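Local atomic coordinates of enolase (PDB entry 3UGV), a protein that probably catalyses a magnesium-dependent reaction begun by taking a proton from a carbon beside a carboxylate, as in other members of the enolase superfamily. Residues F[27-35]-F[91-102]; F[68-76]-F[133-142]. All blocks are in the same frame, centred on the assembly; numbering follows the deposited sequence.

Contact 1 (F[27-35]-F[91-102]); sequences TLTFRKLTA and HDMSDMLAGQPL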
# COMPACT_ATOMS: atom_id res chain seq x y z
N THR F 27 -39.67 -29.62 18.37
CA THR F 27 -38.42 -29.39 19.11
C THR F 27 -37.42 -30.55 18.99
O THR F 27 -37.81 -31.72 18.92
CB THR F 27 -38.68 -29.09 20.61
OG1 THR F 27 -39.05 -30.29 21.30
CG2 THR F 27 -39.78 -28.03 20.77
N LEU F 28 -36.14 -30.21 18.99
CA LEU F 28 -35.07 -31.18 18.79
C LEU F 28 -34.02 -30.99 19.89
O LEU F 28 -33.53 -29.88 20.10
CB LEU F 28 -34.44 -30.99 17.41
CG LEU F 28 -33.56 -32.11 16.87
CD1 LEU F 28 -34.38 -33.38 16.73
CD2 LEU F 28 -32.94 -31.71 15.54
N THR F 29 -33.68 -32.07 20.59
CA THR F 29 -32.86 -31.95 21.80
C THR F 29 -31.75 -32.99 21.90
O THR F 29 -31.97 -34.19 21.75
CB THR F 29 -33.75 -32.02 23.07
OG1 THR F 29 -34.62 -30.88 23.11
CG2 THR F 29 -32.89 -32.02 24.32
N PHE F 30 -30.55 -32.50 22.20
CA PHE F 30 -29.34 -33.31 22.30
C PHE F 30 -29.34 -34.20 23.55
O PHE F 30 -29.44 -33.71 24.67
CB PHE F 30 -28.15 -32.36 22.31
CG PHE F 30 -26.80 -33.03 22.33
CD1 PHE F 30 -26.21 -33.42 23.52
CD2 PHE F 30 -26.10 -33.23 21.15
CE1 PHE F 30 -24.96 -34.02 23.54
CE2 PHE F 30 -24.85 -33.83 21.16
CZ PHE F 30 -24.28 -34.23 22.36
N ARG F 31 -29.23 -35.52 23.36
CA ARG F 31 -29.05 -36.43 24.49
C ARG F 31 -27.58 -36.81 24.72
O ARG F 31 -27.03 -36.57 25.80
CB ARG F 31 -29.89 -37.70 24.33
CG ARG F 31 -29.67 -38.70 25.47
CD ARG F 31 -30.28 -40.06 25.17
NE ARG F 31 -31.72 -40.07 25.38
CZ ARG F 31 -32.58 -40.74 24.62
NH1 ARG F 31 -32.14 -41.46 23.59
NH2 ARG F 31 -33.88 -40.68 24.89
N LYS F 32 -26.95 -37.43 23.72
CA LYS F 32 -25.55 -37.80 23.84
C LYS F 32 -24.85 -38.06 22.50
O LYS F 32 -25.50 -38.25 21.46
CB LYS F 32 -25.38 -39.00 24.76
CG LYS F 32 -25.99 -40.29 24.25
CD LYS F 32 -25.29 -41.49 24.87
CE LYS F 32 -26.02 -42.79 24.57
NZ LYS F 32 -25.17 -43.98 24.88
N LEU F 33 -23.52 -38.08 22.53
CA LEU F 33 -22.72 -38.34 21.34
C LEU F 33 -21.75 -39.48 21.63
O LEU F 33 -21.09 -39.51 22.67
CB LEU F 33 -21.97 -37.07 20.93
CG LEU F 33 -20.83 -37.16 19.91
CD1 LEU F 33 -20.61 -35.83 19.23
CD2 LEU F 33 -19.55 -37.63 20.59
N THR F 34 -21.68 -40.44 20.71
CA THR F 34 -20.73 -41.54 20.86
C THR F 34 -19.68 -41.50 19.75
O THR F 34 -20.01 -41.36 18.57
CB THR F 34 -21.43 -42.90 20.86
OG1 THR F 34 -22.32 -42.97 21.97
CG2 THR F 34 -20.41 -44.00 20.98
N ALA F 35 -18.42 -41.63 20.15
CA ALA F 35 -17.30 -41.62 19.21
C ALA F 35 -16.53 -42.93 19.29
O ALA F 35 -16.08 -43.33 20.37
CB ALA F 35 -16.38 -40.44 19.48
N HIS F 91 -16.30 -36.81 23.91
CA HIS F 91 -17.17 -37.24 25.00
C HIS F 91 -17.34 -36.13 26.04
O HIS F 91 -18.39 -36.03 26.69
CB HIS F 91 -16.66 -38.53 25.63
CG HIS F 91 -16.82 -39.73 24.75
ND1 HIS F 91 -16.20 -40.94 25.01
CD2 HIS F 91 -17.54 -39.92 23.62
CE1 HIS F 91 -16.53 -41.81 24.07
NE2 HIS F 91 -17.34 -41.22 23.21
N ASP F 92 -16.33 -35.28 26.18
CA ASP F 92 -16.41 -34.13 27.06
C ASP F 92 -17.39 -33.09 26.53
O ASP F 92 -18.02 -32.38 27.31
CB ASP F 92 -15.03 -33.48 27.24
CG ASP F 92 -14.32 -33.94 28.49
OD1 ASP F 92 -15.02 -34.36 29.45
OD2 ASP F 92 -13.07 -33.86 28.53
N MET F 93 -17.50 -32.98 25.21
CA MET F 93 -18.46 -32.06 24.62
C MET F 93 -19.85 -32.65 24.78
O MET F 93 -20.82 -31.93 25.01
CB MET F 93 -18.15 -31.79 23.14
CG MET F 93 -17.06 -30.77 22.92
SD MET F 93 -16.38 -30.78 21.24
CE MET F 93 -15.13 -29.50 21.36
N SER F 94 -19.94 -33.97 24.67
CA SER F 94 -21.20 -34.66 24.88
C SER F 94 -21.75 -34.35 26.29
O SER F 94 -22.91 -33.96 26.43
CB SER F 94 -21.03 -36.16 24.66
OG SER F 94 -22.28 -36.84 24.79
N ASP F 95 -20.92 -34.52 27.32
CA ASP F 95 -21.33 -34.20 28.69
C ASP F 95 -21.82 -32.76 28.79
O ASP F 95 -22.84 -32.47 29.41
CB ASP F 95 -20.18 -34.40 29.68
CG ASP F 95 -19.82 -35.87 29.88
OD1 ASP F 95 -20.67 -36.74 29.57
OD2 ASP F 95 -18.69 -36.15 30.34
N MET F 96 -21.07 -31.85 28.18
CA MET F 96 -21.35 -30.42 28.24
C MET F 96 -22.62 -30.04 27.48
O MET F 96 -23.24 -29.02 27.77
CB MET F 96 -20.15 -29.65 27.69
CG MET F 96 -20.26 -28.14 27.82
SD MET F 96 -19.39 -27.24 26.51
CE MET F 96 -20.66 -27.18 25.26
N LEU F 97 -23.01 -30.87 26.51
CA LEU F 97 -24.11 -30.55 25.61
C LEU F 97 -25.44 -31.21 25.99
O LEU F 97 -26.49 -30.78 25.52
CB LEU F 97 -23.76 -30.91 24.16
CG LEU F 97 -22.77 -30.01 23.43
CD1 LEU F 97 -22.39 -30.59 22.07
CD2 LEU F 97 -23.35 -28.61 23.27
N ALA F 98 -25.38 -32.25 26.82
CA ALA F 98 -26.59 -32.96 27.23
C ALA F 98 -27.70 -32.02 27.68
O ALA F 98 -27.48 -31.12 28.49
CB ALA F 98 -26.27 -33.94 28.34
N GLY F 99 -28.90 -32.23 27.15
CA GLY F 99 -30.07 -31.47 27.57
C GLY F 99 -30.31 -30.23 26.74
O GLY F 99 -31.36 -29.60 26.83
N GLN F 100 -29.33 -29.89 25.91
CA GLN F 100 -29.39 -28.64 25.16
C GLN F 100 -30.02 -28.80 23.79
O GLN F 100 -30.04 -29.89 23.22
CB GLN F 100 -28.00 -28.02 25.05
CG GLN F 100 -27.84 -26.78 25.90
CD GLN F 100 -26.57 -26.80 26.73
OE1 GLN F 100 -25.59 -26.13 26.40
NE2 GLN F 100 -26.58 -27.57 27.81
N PRO F 101 -30.55 -27.70 23.25
CA PRO F 101 -31.18 -27.80 21.93
C PRO F 101 -30.18 -28.32 20.90
O PRO F 101 -29.01 -27.97 20.96
CB PRO F 101 -31.59 -26.35 21.63
CG PRO F 101 -31.74 -25.71 23.00
CD PRO F 101 -30.66 -26.35 23.84
N LEU F 102 -30.64 -29.17 20.00
CA LEU F 102 -29.80 -29.68 18.93
C LEU F 102 -29.78 -28.63 17.82
O LEU F 102 -30.46 -28.78 16.81
CB LEU F 102 -30.35 -31.01 18.41
CG LEU F 102 -29.45 -32.00 17.68
CD1 LEU F 102 -29.26 -31.59 16.24
CD2 LEU F 102 -28.12 -32.18 18.40
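The ring of F30 lies against the C-terminal turn of helix 83-97, with L97 CB over one face, 3.7 Å from the ring centroid in a CH-pi contact 25° off the normal. K32 N sits over the opposite face. In the ring plane, L102 CD2 comes up to the edge, 3.6 Å from F30 CD2, while S94 O approaches another part of the rim. This placement follows from CG of F30 standing trans to the backbone N (chi1 -177°), which sends the ring along the strand toward the helix. L28 and L102 lie alongside each other and point the same way, L28 CG 3.7 Å from L102 CB.

Polar links lie at both ends of this apolar patch. Beyond the helix, the type II turn from L97 to Q100 brings the chain back beside the strand: G99 N donates to F30 O (2.9 Å) and F30 N to Q100 O (2.8 Å), and L102 N donates to L28 O. At the other end, S94 turns OG away from its own N (chi1 -176°) and accepts L33 N at 2.9 Å. H91 NE2 takes A35 N nearly in the imidazole plane, a longer bond of 3.3 Å. On the far side of the strand R31 forms a salt bridge with E64, at the classic bulge of R31 and K32.

An alanine in place of F30 would probably open a gap between L97 and L102 and leave L97 CB without the ring face it rests on. In the N-terminal capping domain, helix side chains and the turn thus serve the edge-strand amides of F30, L33 and A35 that point away from strand 52-65, while aromatic and aliphatic packing fills the space between.

Contact 2 (F[68-76]-F[133-142]); sequences GVPGRAYLE and MAVWDALARA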
# COMPACT_ATOMS: atom_id res chain seq x y z
N GLY F 68 -35.46 -39.13 19.42
CA GLY F 68 -35.14 -40.35 18.69
C GLY F 68 -34.57 -40.17 17.29
O GLY F 68 -34.46 -41.14 16.54
N VAL F 69 -34.20 -38.94 16.94
CA VAL F 69 -33.58 -38.66 15.65
C VAL F 69 -32.06 -38.84 15.73
O VAL F 69 -31.41 -38.23 16.57
CB VAL F 69 -33.89 -37.24 15.18
CG1 VAL F 69 -33.35 -37.01 13.78
CG2 VAL F 69 -35.40 -36.99 15.23
N PRO F 70 -31.50 -39.69 14.87
CA PRO F 70 -30.05 -39.94 14.92
C PRO F 70 -29.25 -38.89 14.14
O PRO F 70 -29.82 -38.13 13.36
CB PRO F 70 -29.93 -41.28 14.21
CG PRO F 70 -31.00 -41.21 13.15
CD PRO F 70 -32.15 -40.43 13.78
N GLY F 71 -27.94 -38.87 14.36
CA GLY F 71 -27.04 -38.05 13.58
C GLY F 71 -25.73 -38.79 13.40
O GLY F 71 -25.14 -39.28 14.36
N ARG F 72 -25.27 -38.89 12.16
CA ARG F 72 -24.08 -39.67 11.86
C ARG F 72 -23.11 -38.92 10.96
O ARG F 72 -23.47 -38.46 9.89
CB ARG F 72 -24.47 -41.01 11.22
CG ARG F 72 -25.10 -42.00 12.18
CD ARG F 72 -25.29 -43.39 11.56
NE ARG F 72 -26.48 -43.45 10.72
CZ ARG F 72 -27.72 -43.52 11.19
NH1 ARG F 72 -27.93 -43.54 12.50
NH2 ARG F 72 -28.75 -43.56 10.36
N ALA F 73 -21.86 -38.81 11.41
CA ALA F 73 -20.79 -38.32 10.56
C ALA F 73 -19.47 -38.93 11.03
O ALA F 73 -19.43 -39.69 12.01
CB ALA F 73 -20.72 -36.81 10.63
N TYR F 74 -18.39 -38.62 10.33
CA TYR F 74 -17.11 -39.19 10.72
C TYR F 74 -15.98 -38.18 10.57
O TYR F 74 -16.10 -37.20 9.84
CB TYR F 74 -16.80 -40.47 9.94
CG TYR F 74 -16.64 -40.27 8.45
CD1 TYR F 74 -15.41 -39.90 7.90
CD2 TYR F 74 -17.70 -40.47 7.59
CE1 TYR F 74 -15.26 -39.73 6.53
CE2 TYR F 74 -17.57 -40.29 6.22
CZ TYR F 74 -16.35 -39.92 5.69
OH TYR F 74 -16.22 -39.76 4.33
N LEU F 75 -14.89 -38.42 11.29
CA LEU F 75 -13.71 -37.60 11.20
C LEU F 75 -12.60 -38.44 10.59
O LEU F 75 -12.56 -39.66 10.79
CB LEU F 75 -13.29 -37.12 12.59
CG LEU F 75 -14.06 -35.94 13.19
CD1 LEU F 75 -13.81 -35.87 14.66
CD2 LEU F 75 -13.61 -34.66 12.53
N GLU F 76 -11.71 -37.79 9.84
CA GLU F 76 -10.52 -38.44 9.31
C GLU F 76 -9.30 -37.67 9.77
O GLU F 76 -8.82 -36.79 9.05
CB GLU F 76 -10.57 -38.47 7.78
CG GLU F 76 -11.89 -38.96 7.23
CD GLU F 76 -11.88 -39.08 5.73
OE1 GLU F 76 -11.33 -40.08 5.22
OE2 GLU F 76 -12.41 -38.17 5.07
N MET F 133 -20.70 -31.57 12.08
CA MET F 133 -21.18 -32.39 10.97
C MET F 133 -22.29 -33.35 11.40
O MET F 133 -23.32 -33.45 10.74
CB MET F 133 -20.04 -33.15 10.32
CG MET F 133 -19.12 -32.25 9.54
SD MET F 133 -17.78 -33.18 8.80
CE MET F 133 -16.73 -33.48 10.22
N ALA F 134 -22.07 -34.06 12.50
CA ALA F 134 -23.08 -34.96 13.05
C ALA F 134 -24.38 -34.22 13.36
O ALA F 134 -25.47 -34.69 13.02
CB ALA F 134 -22.57 -35.65 14.31
N VAL F 135 -24.27 -33.07 14.00
CA VAL F 135 -25.44 -32.33 14.42
C VAL F 135 -26.24 -31.81 13.22
O VAL F 135 -27.47 -31.78 13.24
CB VAL F 135 -25.06 -31.18 15.37
CG1 VAL F 135 -26.18 -30.17 15.49
CG2 VAL F 135 -24.71 -31.74 16.73
N TRP F 136 -25.55 -31.42 12.17
CA TRP F 136 -26.24 -30.94 10.99
C TRP F 136 -26.94 -32.12 10.32
O TRP F 136 -28.01 -31.96 9.74
CB TRP F 136 -25.28 -30.30 10.00
CG TRP F 136 -25.06 -28.83 10.19
CD1 TRP F 136 -23.96 -28.23 10.73
CD2 TRP F 136 -25.96 -27.77 9.83
NE1 TRP F 136 -24.11 -26.87 10.73
CE2 TRP F 136 -25.32 -26.55 10.18
CE3 TRP F 136 -27.23 -27.72 9.25
CZ2 TRP F 136 -25.92 -25.31 9.97
CZ3 TRP F 136 -27.82 -26.48 9.04
CH2 TRP F 136 -27.17 -25.29 9.40
N ASP F 137 -26.32 -33.29 10.37
CA ASP F 137 -26.94 -34.48 9.80
C ASP F 137 -28.21 -34.79 10.56
O ASP F 137 -29.24 -35.10 9.96
CB ASP F 137 -26.01 -35.70 9.82
CG ASP F 137 -26.69 -36.96 9.33
OD1 ASP F 137 -27.04 -37.04 8.13
OD2 ASP F 137 -26.89 -37.89 10.15
N ALA F 138 -28.15 -34.70 11.89
CA ALA F 138 -29.34 -34.92 12.72
C ALA F 138 -30.47 -33.93 12.40
O ALA F 138 -31.62 -34.32 12.24
CB ALA F 138 -28.98 -34.89 14.21
N LEU F 139 -30.14 -32.64 12.30
CA LEU F 139 -31.12 -31.61 11.98
C LEU F 139 -31.77 -31.88 10.63
O LEU F 139 -32.97 -31.73 10.47
CB LEU F 139 -30.47 -30.22 11.99
CG LEU F 139 -31.37 -29.01 11.76
CD1 LEU F 139 -32.35 -28.79 12.91
CD2 LEU F 139 -30.50 -27.78 11.57
N ALA F 140 -30.97 -32.29 9.65
CA ALA F 140 -31.49 -32.64 8.33
C ALA F 140 -32.48 -33.80 8.41
O ALA F 140 -33.55 -33.75 7.82
CB ALA F 140 -30.34 -32.99 7.41
N ARG F 141 -32.11 -34.86 9.13
CA ARG F 141 -32.99 -36.01 9.31
C ARG F 141 -34.29 -35.59 10.00
O ARG F 141 -35.38 -35.99 9.59
CB ARG F 141 -32.29 -37.12 10.11
CG ARG F 141 -31.11 -37.75 9.37
CD ARG F 141 -30.38 -38.82 10.20
NE ARG F 141 -29.29 -39.42 9.43
CZ ARG F 141 -29.45 -40.42 8.56
NH1 ARG F 141 -30.65 -40.92 8.34
NH2 ARG F 141 -28.40 -40.91 7.90
N ALA F 142 -34.16 -34.76 11.02
CA ALA F 142 -35.32 -34.22 11.71
C ALA F 142 -36.26 -33.45 10.77
O ALA F 142 -37.45 -33.33 11.04
CB ALA F 142 -34.89 -33.35 12.89
O HOH W 1 -25.68 -39.78 8.10
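D137 OD2 accepts the backbone N-H of R72 at 2.8 Å in a nearly straight bond (167°), joining helix 123-142 to strand 71-75. The carboxylate extends from the helix with CG opposite the backbone N across CA-CB (chi1 175°). R72 N meets OD2 on its anti side and R141 NE on its syn side, from opposite faces of the carboxylate plane. The second bond, 2.9 Å long, belongs to a salt bridge one helical turn apart, and OD2 lies in the guanidinium plane. R141 runs extended from CG to NE, passing its CD 3.3 Å from P70 O, and a water accepts from its NH2 and donates to R72 O.

R72, bent at chi3, brings NH2 over one face of the R141 guanidinium, with the two planes 48° apart. Its NE donates to L377 O, while D137 OD1 accepts from L375 N.

Backbone and helix come closest at G71, where a side chain would run into A134 O and A138 CB. On one side of it V69 CG1 rests against A138 O and A142; on the other, A73 CB meets M133 CB at 3.7 Å, and M133 bends at chi3 to bring CE near L75 CD2. One carboxylate oxygen thus joins strand amide and helix arginine, and its negative charge would probably ease the closeness of the two guanidinium groups.

Contacts 1 and 2 join the two outermost strands of the same three-stranded antiparallel sheet to different helices: strand 30-47 to helix 83-97, and strand 71-75 to helix 123-142. Contact 2 is buried; contact 1 is partly buried, with A98, G99 and R31 exposed. Their chemistry differs accordingly. Contact 1 relies on backbone, serine and histidine bonds around an aromatic ring, whereas contact 2 combines small-residue packing with an ionic cluster tied to the chain near L375 and L377. They meet in a shared aliphatic layer: L102 CD1 lies 3.5 Å from V135 CG1, and L28 CD2 is 3.7 Å from A142 CB, so helix 123-142, one partner of contact 2, also packs against L28 and L102 of contact 1.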